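Local structure of YcaO (Methanopyrus kandleri, 6CIB) at residues D3-L15 with S238-L250. The protein binds ADP and magnesium and, as a YcaO-family enzyme, probably uses ATP to activate the peptide backbone for thioamidation. Numbering follows the deposited sequence.
Sequences DIVYDVEGFRAFL and SPDPEMAVLRALL. With ADP (adenosine-5'-diphosphate), chain G.
The carbonyl oxygen Glu9 O is gripped side-on by Arg247, with NE at 2.7 Å and a nearly straight N-H...O angle of 164°, and NH2 at 3.2 Å on a more bent path. Both bonds lie in the guanidinium plane, and NH2 meets the oxygen on a lone pair. Arg247 belongs to helix 241-260 of the YcaO ATP-binding fold, and its side chain runs extended from CG to NE to reach the 3-15 loop, which also carries the ADP-binding Arg12. The edge of the same guanidinium abuts Gly10 CA, while NH2 also makes a weak hydrogen bond to Gln160, a residue that binds ADP.

One turn earlier on the helix, selenomethionine Met243 stretches out and then bends at its last torsion (chi3 -75°), which lays CE over one face of the Phe11 ring, 3.7 Å from the centroid, as a CH-pi contact. SE sits obliquely to the ring in a Met-aromatic contact, and Ser238 OG approaches the ring edge at CZ. Leu246 CD2 packs on Val8 CG1, and Leu250 CD1 touches Glu9 CG at 3.5 Å. The Glu9 carboxylate is held by Tyr6 OH and Thr66 N. Arg12 lays its guanidinium over the adenine, and its NH2 donates in plane to ADP O2' at 3.0 Å.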
ATOM      1  N   ASP A   3     -14.173  14.509  11.326  1.00 41.52           N
ATOM      2  CA  ASP A   3     -14.294  13.250  12.067  1.00 41.91           C
ATOM      3  C   ASP A   3     -14.033  12.033  11.184  1.00 40.22           C
ATOM      4  O   ASP A   3     -14.451  11.990  10.021  1.00 38.27           O
ATOM      5  CB  ASP A   3     -15.675  13.111  12.724  1.00 45.74           C
ATOM      6  CG  ASP A   3     -15.942  14.170  13.795  1.00 48.93           C
ATOM      7  OD1 ASP A   3     -15.000  14.669  14.455  1.00 51.32           O
ATOM      8  OD2 ASP A   3     -17.126  14.499  13.984  1.00 53.87           O
ATOM      9  N   ILE A   4     -13.319  11.064  11.754  1.00 38.62           N
ATOM     10  CA  ILE A   4     -13.176   9.736  11.177  1.00 37.23           C
ATOM     11  C   ILE A   4     -14.436   9.004  11.613  1.00 36.63           C
ATOM     12  O   ILE A   4     -14.618   8.735  12.801  1.00 38.89           O
ATOM     13  CB  ILE A   4     -11.893   9.020  11.687  1.00 36.34           C
ATOM     14  CG1 ILE A   4     -10.638   9.800  11.273  1.00 34.35           C
ATOM     15  CG2 ILE A   4     -11.823   7.581  11.172  1.00 34.94           C
ATOM     16  CD1 ILE A   4      -9.438   9.589  12.180  1.00 35.28           C
ATOM     17  N   VAL A   5     -15.315   8.726  10.654  1.00 34.54           N
ATOM     18  CA  VAL A   5     -16.586   8.042  10.932  1.00 33.45           C
ATOM     19  C   VAL A   5     -16.481   6.548  10.617  1.00 32.24           C
ATOM     20  O   VAL A   5     -17.381   5.777  10.918  1.00 31.30           O
ATOM     21  CB  VAL A   5     -17.788   8.683  10.178  1.00 33.12           C
ATOM     22  CG1 VAL A   5     -17.945  10.159  10.543  1.00 33.59           C
ATOM     23  CG2 VAL A   5     -17.664   8.507   8.664  1.00 34.44           C
ATOM     24  N   TYR A   6     -15.369   6.154  10.001  1.00 32.87           N
ATOM     25  CA  TYR A   6     -15.168   4.773   9.565  1.00 32.74           C
ATOM     26  C   TYR A   6     -13.705   4.388   9.687  1.00 31.92           C
ATOM     27  O   TYR A   6     -12.818   5.087   9.176  1.00 33.64           O
ATOM     28  CB  TYR A   6     -15.694   4.595   8.132  1.00 31.51           C
ATOM     29  CG  TYR A   6     -15.695   3.174   7.628  1.00 32.19           C
ATOM     30  CD1 TYR A   6     -16.751   2.306   7.912  1.00 31.95           C
ATOM     31  CD2 TYR A   6     -14.633   2.697   6.850  1.00 32.96           C
ATOM     32  CE1 TYR A   6     -16.748   0.997   7.433  1.00 32.69           C
ATOM     33  CE2 TYR A   6     -14.622   1.399   6.365  1.00 32.07           C
ATOM     34  CZ  TYR A   6     -15.678   0.557   6.656  1.00 31.86           C
ATOM     35  OH  TYR A   6     -15.648  -0.725   6.166  1.00 30.98           O
ATOM     36  N   ASP A   7     -13.450   3.284  10.383  1.00 32.93           N
ATOM     37  CA  ASP A   7     -12.076   2.844  10.612  1.00 32.17           C
ATOM     38  C   ASP A   7     -11.912   1.326  10.605  1.00 31.92           C
ATOM     39  O   ASP A   7     -11.253   0.759  11.473  1.00 33.10           O
ATOM     40  CB  ASP A   7     -11.492   3.497  11.880  1.00 33.53           C
ATOM     41  CG  ASP A   7     -12.141   3.001  13.168  1.00 35.21           C
ATOM     42  OD1 ASP A   7     -13.257   2.425  13.142  1.00 34.69           O
ATOM     43  OD2 ASP A   7     -11.502   3.188  14.221  1.00 37.64           O
ATOM     44  N   VAL A   8     -12.496   0.676   9.599  1.00 30.01           N
ATOM     45  CA  VAL A   8     -12.383  -0.769   9.445  1.00 29.23           C
ATOM     46  C   VAL A   8     -11.127  -1.080   8.584  1.00 30.47           C
ATOM     47  O   VAL A   8     -10.069  -1.411   9.136  1.00 28.94           O
ATOM     48  CB  VAL A   8     -13.712  -1.390   8.935  1.00 29.73           C
ATOM     49  CG1 VAL A   8     -13.626  -2.904   8.845  1.00 29.00           C
ATOM     50  CG2 VAL A   8     -14.872  -1.001   9.852  1.00 29.48           C
ATOM     51  N   GLU A   9     -11.230  -0.916   7.262  1.00 29.23           N
ATOM     52  CA  GLU A   9     -10.111  -1.150   6.338  1.00 29.85           C
ATOM     53  C   GLU A   9      -9.136   0.019   6.261  1.00 29.97           C
ATOM     54  O   GLU A   9      -7.987  -0.171   5.883  1.00 29.26           O
ATOM     55  CB  GLU A   9     -10.619  -1.448   4.918  1.00 29.25           C
ATOM     56  CG  GLU A   9     -11.403  -2.738   4.778  1.00 29.38           C
ATOM     57  CD  GLU A   9     -12.864  -2.593   5.150  1.00 31.15           C
ATOM     58  OE1 GLU A   9     -13.302  -1.482   5.530  1.00 31.52           O
ATOM     59  OE2 GLU A   9     -13.582  -3.600   5.053  1.00 32.74           O
ATOM     60  N   GLY A  10      -9.615   1.222   6.581  1.00 29.91           N
ATOM     61  CA  GLY A  10      -8.807   2.443   6.572  1.00 29.11           C
ATOM     62  C   GLY A  10      -9.555   3.566   7.286  1.00 30.36           C
ATOM     63  O   GLY A  10     -10.688   3.364   7.738  1.00 29.88           O
ATOM     64  N   PHE A  11      -8.925   4.740   7.377  1.00 28.93           N
ATOM     65  CA  PHE A  11      -9.480   5.898   8.091  1.00 28.15           C
ATOM     66  C   PHE A  11     -10.211   6.825   7.127  1.00 28.09           C
ATOM     67  O   PHE A  11      -9.598   7.464   6.267  1.00 28.59           O
ATOM     68  CB  PHE A  11      -8.377   6.648   8.847  1.00 27.40           C
ATOM     69  CG  PHE A  11      -7.597   5.783   9.794  1.00 28.07           C
ATOM     70  CD1 PHE A  11      -8.096   5.490  11.073  1.00 28.46           C
ATOM     71  CD2 PHE A  11      -6.362   5.253   9.414  1.00 27.51           C
ATOM     72  CE1 PHE A  11      -7.374   4.682  11.945  1.00 28.95           C
ATOM     73  CE2 PHE A  11      -5.636   4.453  10.280  1.00 27.54           C
ATOM     74  CZ  PHE A  11      -6.137   4.169  11.547  1.00 29.18           C
ATOM     75  N   ARG A  12     -11.530   6.879   7.276  1.00 28.24           N
ATOM     76  CA  ARG A  12     -12.404   7.501   6.286  1.00 27.93           C
ATOM     77  C   ARG A  12     -13.388   8.500   6.891  1.00 29.39           C
ATOM     78  O   ARG A  12     -13.910   8.290   7.988  1.00 28.41           O
ATOM     79  CB  ARG A  12     -13.162   6.426   5.486  1.00 27.59           C
ATOM     80  CG  ARG A  12     -12.294   5.371   4.791  1.00 27.55           C
ATOM     81  CD  ARG A  12     -11.394   5.981   3.714  1.00 28.79           C
ATOM     82  NE  ARG A  12     -10.424   5.014   3.191  1.00 27.96           N
ATOM     83  CZ  ARG A  12      -9.537   5.270   2.229  1.00 28.33           C
ATOM     84  NH1 ARG A  12      -9.486   6.464   1.641  1.00 27.49           N
ATOM     85  NH2 ARG A  12      -8.698   4.319   1.842  1.00 28.30           N
ATOM     86  N   ALA A  13     -13.628   9.579   6.154  1.00 31.37           N
ATOM     87  CA  ALA A  13     -14.527  10.658   6.569  1.00 32.65           C
ATOM     88  C   ALA A  13     -15.978  10.402   6.150  1.00 33.84           C
ATOM     89  O   ALA A  13     -16.881  11.159   6.522  1.00 34.05           O
ATOM     90  CB  ALA A  13     -14.030  11.987   6.009  1.00 33.13           C
ATOM     91  N   PHE A  14     -16.190   9.328   5.383  1.00 32.57           N
ATOM     92  CA  PHE A  14     -17.506   8.933   4.884  1.00 31.60           C
ATOM     93  C   PHE A  14     -17.694   7.430   5.062  1.00 31.43           C
ATOM     94  O   PHE A  14     -16.715   6.661   5.060  1.00 30.15           O
ATOM     95  CB  PHE A  14     -17.662   9.319   3.399  1.00 32.00           C
ATOM     96  CG  PHE A  14     -17.516  10.794   3.140  1.00 32.68           C
ATOM     97  CD1 PHE A  14     -16.260  11.356   2.899  1.00 32.70           C
ATOM     98  CD2 PHE A  14     -18.637  11.633   3.157  1.00 34.12           C
ATOM     99  CE1 PHE A  14     -16.112  12.730   2.691  1.00 33.50           C
ATOM    100  CE2 PHE A  14     -18.498  13.005   2.936  1.00 34.76           C
ATOM    101  CZ  PHE A  14     -17.235  13.553   2.706  1.00 34.12           C
ATOM    102  N   LEU A  15     -18.948   7.016   5.227  1.00 30.12           N
ATOM    103  CA  LEU A  15     -19.301   5.599   5.206  1.00 31.24           C
ATOM    104  C   LEU A  15     -19.151   5.073   3.772  1.00 31.17           C
ATOM    105  O   LEU A  15     -19.479   5.790   2.821  1.00 31.20           O
ATOM    106  CB  LEU A  15     -20.721   5.372   5.731  1.00 31.84           C
ATOM    107  CG  LEU A  15     -21.026   5.774   7.190  1.00 33.06           C
ATOM    108  CD1 LEU A  15     -22.510   5.599   7.488  1.00 32.05           C
ATOM    109  CD2 LEU A  15     -20.171   5.012   8.206  1.00 33.22           C
ATOM    110  N   SER A 238      -0.922   0.149  10.151  1.00 27.86           N
ATOM    111  CA  SER A 238      -1.829   1.076  10.830  1.00 27.93           C
ATOM    112  C   SER A 238      -1.329   1.409  12.237  1.00 28.65           C
ATOM    113  O   SER A 238      -0.656   0.575  12.854  1.00 29.51           O
ATOM    114  CB  SER A 238      -3.215   0.460  10.943  1.00 27.80           C
ATOM    115  OG  SER A 238      -4.113   1.357  11.566  1.00 28.47           O
ATOM    116  N   PRO A 239      -1.654   2.618  12.747  1.00 28.99           N
ATOM    117  CA  PRO A 239      -1.534   2.892  14.189  1.00 30.79           C
ATOM    118  C   PRO A 239      -2.414   1.967  15.040  1.00 32.53           C
ATOM    119  O   PRO A 239      -2.123   1.746  16.212  1.00 33.85           O
ATOM    120  CB  PRO A 239      -2.006   4.349  14.319  1.00 30.16           C
ATOM    121  CG  PRO A 239      -2.781   4.620  13.072  1.00 31.07           C
ATOM    122  CD  PRO A 239      -2.057   3.834  12.014  1.00 29.68           C
ATOM    123  N   ASP A 240      -3.477   1.438  14.437  1.00 32.24           N
ATOM    124  CA  ASP A 240      -4.323   0.452  15.067  1.00 31.91           C
ATOM    125  C   ASP A 240      -3.872  -0.945  14.616  1.00 31.44           C
ATOM    126  O   ASP A 240      -4.082  -1.314  13.460  1.00 28.64           O
ATOM    127  CB  ASP A 240      -5.791   0.731  14.701  1.00 34.09           C
ATOM    128  CG  ASP A 240      -6.764  -0.295  15.276  1.00 35.48           C
ATOM    129  OD1 ASP A 240      -6.343  -1.290  15.910  1.00 36.60           O
ATOM    130  OD2 ASP A 240      -7.981  -0.092  15.080  1.00 37.39           O
ATOM    131  N   PRO A 241      -3.277  -1.739  15.538  1.00 32.75           N
ATOM    132  CA  PRO A 241      -2.775  -3.071  15.154  1.00 31.98           C
ATOM    133  C   PRO A 241      -3.856  -4.020  14.608  1.00 32.57           C
ATOM    134  O   PRO A 241      -3.554  -4.870  13.765  1.00 31.69           O
ATOM    135  CB  PRO A 241      -2.157  -3.609  16.450  1.00 32.34           C
ATOM    136  CG  PRO A 241      -2.819  -2.841  17.552  1.00 32.62           C
ATOM    137  CD  PRO A 241      -3.084  -1.476  16.982  1.00 32.72           C
ATOM    138  N   GLU A 242      -5.096  -3.856  15.071  1.00 32.87           N
ATOM    139  CA  GLU A 242      -6.241  -4.625  14.567  1.00 34.40           C
ATOM    140  C   GLU A 242      -6.519  -4.364  13.081  1.00 31.05           C
ATOM    141  O   GLU A 242      -6.859  -5.287  12.360  1.00 29.94           O
ATOM    142  CB  GLU A 242      -7.507  -4.339  15.380  1.00 37.16           C
ATOM    143  CG  GLU A 242      -7.557  -4.990  16.756  1.00 42.71           C
ATOM    144  CD  GLU A 242      -8.784  -4.563  17.543  1.00 45.67           C
ATOM    145  OE1 GLU A 242      -9.900  -5.040  17.245  1.00 48.59           O
ATOM    146  OE2 GLU A 242      -8.641  -3.729  18.457  1.00 50.08           O
HETATM  147  N   MSE A 243      -6.376  -3.109  12.649  1.00 30.66           N
HETATM  148  CA  MSE A 243      -6.533  -2.718  11.240  1.00 30.13           C
HETATM  149  C   MSE A 243      -5.415  -3.291  10.412  1.00 29.07           C
HETATM  150  O   MSE A 243      -5.651  -3.762   9.300  1.00 28.96           O
HETATM  151  CB  MSE A 243      -6.569  -1.194  11.098  1.00 31.02           C
HETATM  152  CG  MSE A 243      -6.811  -0.774   9.645  1.00 30.30           C
HETATM  153 SE   MSE A 243      -6.553   1.159   9.393  1.00 32.56          SE
HETATM  154  CE  MSE A 243      -8.260   1.598  10.252  1.00 30.18           C
ATOM    155  N   ALA A 244      -4.193  -3.254  10.949  1.00 28.15           N
ATOM    156  CA  ALA A 244      -3.021  -3.836  10.277  1.00 27.75           C
ATOM    157  C   ALA A 244      -3.194  -5.334   9.995  1.00 27.53           C
ATOM    158  O   ALA A 244      -2.838  -5.803   8.907  1.00 27.35           O
ATOM    159  CB  ALA A 244      -1.748  -3.582  11.087  1.00 27.22           C
ATOM    160  N   VAL A 245      -3.750  -6.066  10.966  1.00 26.17           N
ATOM    161  CA  VAL A 245      -4.051  -7.500  10.814  1.00 26.28           C
ATOM    162  C   VAL A 245      -5.111  -7.694   9.720  1.00 26.55           C
ATOM    163  O   VAL A 245      -4.941  -8.539   8.823  1.00 26.01           O
ATOM    164  CB  VAL A 245      -4.556  -8.125  12.143  1.00 26.74           C
ATOM    165  CG1 VAL A 245      -5.006  -9.572  11.959  1.00 25.78           C
ATOM    166  CG2 VAL A 245      -3.477  -8.057  13.207  1.00 26.76           C
ATOM    167  N   LEU A 246      -6.195  -6.915   9.813  1.00 25.94           N
ATOM    168  CA  LEU A 246      -7.288  -6.981   8.848  1.00 26.74           C
ATOM    169  C   LEU A 246      -6.796  -6.729   7.417  1.00 26.76           C
ATOM    170  O   LEU A 246      -7.112  -7.495   6.504  1.00 25.49           O
ATOM    171  CB  LEU A 246      -8.423  -6.009   9.219  1.00 26.49           C
ATOM    172  CG  LEU A 246      -9.592  -5.978   8.224  1.00 27.05           C
ATOM    173  CD1 LEU A 246     -10.336  -7.312   8.195  1.00 27.21           C
ATOM    174  CD2 LEU A 246     -10.534  -4.830   8.538  1.00 27.15           C
ATOM    175  N   ARG A 247      -6.006  -5.673   7.244  1.00 28.42           N
ATOM    176  CA  ARG A 247      -5.439  -5.340   5.936  1.00 29.82           C
ATOM    177  C   ARG A 247      -4.619  -6.471   5.329  1.00 28.02           C
ATOM    178  O   ARG A 247      -4.778  -6.774   4.154  1.00 29.06           O
ATOM    179  CB  ARG A 247      -4.601  -4.076   6.025  1.00 31.87           C
ATOM    180  CG  ARG A 247      -5.422  -2.810   6.109  1.00 35.28           C
ATOM    181  CD  ARG A 247      -4.539  -1.624   6.451  1.00 36.61           C
ATOM    182  NE  ARG A 247      -5.259  -0.405   6.112  1.00 39.46           N
ATOM    183  CZ  ARG A 247      -4.710   0.750   5.740  1.00 40.19           C
ATOM    184  NH1 ARG A 247      -3.383   0.902   5.660  1.00 36.13           N
ATOM    185  NH2 ARG A 247      -5.517   1.760   5.435  1.00 39.11           N
ATOM    186  N   ALA A 248      -3.768  -7.102   6.139  1.00 27.64           N
ATOM    187  CA  ALA A 248      -2.937  -8.242   5.688  1.00 27.39           C
ATOM    188  C   ALA A 248      -3.786  -9.434   5.224  1.00 27.23           C
ATOM    189  O   ALA A 248      -3.524 -10.018   4.161  1.00 26.99           O
ATOM    190  CB  ALA A 248      -1.960  -8.660   6.784  1.00 26.97           C
ATOM    191  N   LEU A 249      -4.805  -9.776   6.013  1.00 26.43           N
ATOM    192  CA  LEU A 249      -5.736 -10.865   5.684  1.00 26.56           C
ATOM    193  C   LEU A 249      -6.552 -10.583   4.421  1.00 26.02           C
ATOM    194  O   LEU A 249      -6.737 -11.475   3.588  1.00 25.85           O
ATOM    195  CB  LEU A 249      -6.658 -11.177   6.874  1.00 27.14           C
ATOM    196  CG  LEU A 249      -5.998 -11.850   8.084  1.00 27.81           C
ATOM    197  CD1 LEU A 249      -6.910 -11.817   9.303  1.00 28.10           C
ATOM    198  CD2 LEU A 249      -5.575 -13.280   7.789  1.00 27.92           C
ATOM    199  N   LEU A 250      -7.013  -9.339   4.278  1.00 25.89           N
ATOM    200  CA  LEU A 250      -7.720  -8.900   3.067  1.00 26.93           C
ATOM    201  C   LEU A 250      -6.843  -8.966   1.806  1.00 25.99           C
ATOM    202  O   LEU A 250      -7.331  -9.307   0.732  1.00 24.34           O
ATOM    203  CB  LEU A 250      -8.300  -7.488   3.248  1.00 27.06           C
ATOM    204  CG  LEU A 250      -9.442  -7.305   4.260  1.00 27.93           C
ATOM    205  CD1 LEU A 250      -9.801  -5.835   4.374  1.00 27.81           C
ATOM    206  CD2 LEU A 250     -10.689  -8.104   3.918  1.00 28.14           C
TER
HETATM  207  PB  ADP G 401      -4.762  -0.452  -0.612  1.00 48.27           P
HETATM  208  O1B ADP G 401      -4.611   1.054  -0.572  1.00 47.80           O
HETATM  209  O2B ADP G 401      -3.888  -1.197   0.377  1.00 51.35           O
HETATM  210  O3B ADP G 401      -4.770  -1.059  -1.996  1.00 47.98           O
HETATM  211  PA  ADP G 401      -7.653  -0.706  -0.618  1.00 35.77           P
HETATM  212  O1A ADP G 401      -8.580  -0.616   0.563  1.00 38.83           O
HETATM  213  O2A ADP G 401      -7.789  -1.922  -1.495  1.00 36.77           O
HETATM  214  O3A ADP G 401      -6.209  -0.682   0.058  1.00 43.46           O
HETATM  215  O5' ADP G 401      -7.817   0.640  -1.481  1.00 34.06           O
HETATM  216  C5' ADP G 401      -7.534   0.801  -2.882  1.00 32.69           C
HETATM  217  C4' ADP G 401      -7.631   2.294  -3.248  1.00 32.14           C
HETATM  218  O4' ADP G 401      -8.946   2.788  -2.952  1.00 32.12           O
HETATM  219  C3' ADP G 401      -6.687   3.187  -2.437  1.00 31.59           C
HETATM  220  O3' ADP G 401      -6.317   4.342  -3.215  1.00 30.75           O
HETATM  221  C2' ADP G 401      -7.539   3.630  -1.262  1.00 30.68           C
HETATM  222  O2' ADP G 401      -7.065   4.832  -0.662  1.00 30.03           O
HETATM  223  C1' ADP G 401      -8.910   3.783  -1.913  1.00 30.41           C
HETATM  224  N9  ADP G 401     -10.035   3.537  -0.983  1.00 30.40           N
HETATM  225  C8  ADP G 401     -10.300   2.370  -0.368  1.00 30.89           C
HETATM  226  N7  ADP G 401     -11.396   2.477   0.418  1.00 30.60           N
HETATM  227  C5  ADP G 401     -11.864   3.723   0.293  1.00 30.09           C
HETATM  228  C6  ADP G 401     -13.006   4.482   0.854  1.00 29.63           C
HETATM  229  N6  ADP G 401     -13.870   3.887   1.710  1.00 28.92           N
HETATM  230  N1  ADP G 401     -13.140   5.778   0.479  1.00 30.61           N
HETATM  231  C2  ADP G 401     -12.280   6.380  -0.378  1.00 30.88           C
HETATM  232  N3  ADP G 401     -11.222   5.742  -0.929  1.00 30.55           N
HETATM  233  C4  ADP G 401     -10.968   4.430  -0.636  1.00 30.28           C
HETATM  234  O   HOH W   1      -9.948  -0.842  13.459  1.00 53.23           O